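Local coordinates for 1-pyrroline-5-carboxylate dehydrogenase (Thermus thermophilus, PDB 1UZB), which probably oxidises the semialdehyde form of 1-pyrroline-5-carboxylate to glutamate with a nicotinamide cofactor, as a member of the aldehyde dehydrogenase family, at residues V121-K126 with E210-V215. Sequence-based numbering, arbitrary orientation.
Sequences VYEVGK and EDAVVV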
# COMPACT_ATOMS: atom_id res chain seq x y z
N VAL A 121 -7.63 31.88 32.11
CA VAL A 121 -7.29 33.28 32.27
C VAL A 121 -7.28 33.64 33.76
O VAL A 121 -6.31 34.21 34.26
CB VAL A 121 -8.31 34.19 31.54
CG1 VAL A 121 -8.10 35.65 31.91
CG2 VAL A 121 -8.18 34.01 30.03
N TYR A 122 -8.36 33.30 34.45
CA TYR A 122 -8.48 33.61 35.87
C TYR A 122 -7.68 32.73 36.83
O TYR A 122 -7.15 33.25 37.81
CB TYR A 122 -9.95 33.59 36.29
CG TYR A 122 -10.74 34.77 35.76
CD1 TYR A 122 -11.82 34.58 34.90
CD2 TYR A 122 -10.38 36.07 36.10
CE1 TYR A 122 -12.53 35.67 34.40
CE2 TYR A 122 -11.09 37.16 35.61
CZ TYR A 122 -12.16 36.95 34.76
OH TYR A 122 -12.85 38.03 34.26
N GLU A 123 -7.59 31.43 36.57
CA GLU A 123 -6.87 30.56 37.49
C GLU A 123 -5.35 30.52 37.37
O GLU A 123 -4.66 30.42 38.39
CB GLU A 123 -7.40 29.12 37.42
CG GLU A 123 -6.93 28.29 38.62
CD GLU A 123 -7.50 26.88 38.66
OE1 GLU A 123 -7.54 26.31 39.78
OE2 GLU A 123 -7.89 26.35 37.60
N VAL A 124 -4.82 30.60 36.15
CA VAL A 124 -3.37 30.58 35.99
C VAL A 124 -2.77 31.80 35.29
O VAL A 124 -1.58 31.82 34.98
CB VAL A 124 -2.88 29.28 35.28
CG1 VAL A 124 -3.25 28.06 36.12
CG2 VAL A 124 -3.48 29.17 33.89
N GLY A 125 -3.60 32.81 35.04
CA GLY A 125 -3.10 34.04 34.45
C GLY A 125 -2.65 34.06 33.01
O GLY A 125 -1.71 34.79 32.66
N LYS A 126 -3.29 33.27 32.16
CA LYS A 126 -2.95 33.27 30.74
C LYS A 126 -3.76 34.36 30.07
O LYS A 126 -4.91 34.61 30.44
CB LYS A 126 -3.32 31.93 30.09
CG LYS A 126 -2.51 30.76 30.59
CD LYS A 126 -2.52 29.61 29.60
CE LYS A 126 -1.48 28.59 30.00
NZ LYS A 126 -1.27 27.52 28.98
N GLU A 210 -1.49 21.92 42.07
CA GLU A 210 -2.21 22.72 43.06
C GLU A 210 -2.79 24.04 42.56
O GLU A 210 -3.90 24.41 42.93
CB GLU A 210 -1.32 23.02 44.27
CG GLU A 210 -0.84 21.82 45.04
CD GLU A 210 -0.10 22.21 46.31
OE1 GLU A 210 0.56 21.34 46.91
OE2 GLU A 210 -0.20 23.39 46.71
N ASP A 211 -2.03 24.74 41.72
CA ASP A 211 -2.46 26.04 41.20
C ASP A 211 -3.53 25.98 40.11
O ASP A 211 -4.07 27.01 39.73
CB ASP A 211 -1.25 26.80 40.64
CG ASP A 211 -0.28 27.22 41.73
OD1 ASP A 211 -0.68 28.01 42.61
OD2 ASP A 211 0.89 26.77 41.69
N ALA A 212 -3.85 24.78 39.64
CA ALA A 212 -4.83 24.63 38.57
C ALA A 212 -5.87 23.54 38.83
O ALA A 212 -6.32 22.87 37.90
CB ALA A 212 -4.10 24.35 37.25
N VAL A 213 -6.27 23.38 40.09
CA VAL A 213 -7.25 22.36 40.44
C VAL A 213 -8.66 22.63 39.90
O VAL A 213 -9.41 21.69 39.62
CB VAL A 213 -7.34 22.17 41.97
CG1 VAL A 213 -6.02 21.64 42.50
CG2 VAL A 213 -7.69 23.50 42.65
N VAL A 214 -9.04 23.90 39.76
CA VAL A 214 -10.38 24.20 39.27
C VAL A 214 -10.59 23.80 37.81
O VAL A 214 -11.58 23.17 37.47
CB VAL A 214 -10.73 25.69 39.43
CG1 VAL A 214 -12.08 25.99 38.78
CG2 VAL A 214 -10.79 26.05 40.91
N VAL A 215 -9.65 24.18 36.95
CA VAL A 215 -9.81 23.82 35.54
C VAL A 215 -9.70 22.31 35.36
O VAL A 215 -10.31 21.75 34.44
CB VAL A 215 -8.79 24.56 34.65
CG1 VAL A 215 -7.41 23.95 34.79
CG2 VAL A 215 -9.27 24.52 33.21
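The carboxylate of E123 accepts hydrogen bonds from two backbone amides in the first turn of helix 213-226, one to each oxygen. V214 N donates to E123 OE1 at 2.8 Å, with an N-H...O angle of 157°. V215 N donates to E123 OE2 at 2.9 Å. Both oxygens use their syn lone pairs, so the carboxylate grips two successive amides like a fork. E123 OE1 is also hydrogen-bonded to S55 OG, from strand 52-57. The E123 chain is extended: CG lies anti to the backbone N (chi1 -165°), and chi2 is also near 180°, which carries the acid straight out to the helix end. Its negative charge probably interacts well with the positive end of the helix dipole. With an alanine here, the V214 and V215 amides and the S55 hydroxyl would probably lose their shared partner, and a gap is likely to open at the buried helix start.

Two valines press on the carboxylate by van der Waals contact. V214 CB lies 3.5 Å from E123 CD. V215 CB lies 3.6 Å from E123 OE2. The apolar part is a single pair: V124 CG1 meets A212 CB at 4.0 Å. A212 is the N-cap residue of helix 213-226.

The contact joins the C-terminal end of helix 113-124 to the N-terminal start of helix 213-226. Strand 52-57 adjoins it through S55, which touches V214, and M53, which touches V213. P186 packs on A212 and V215.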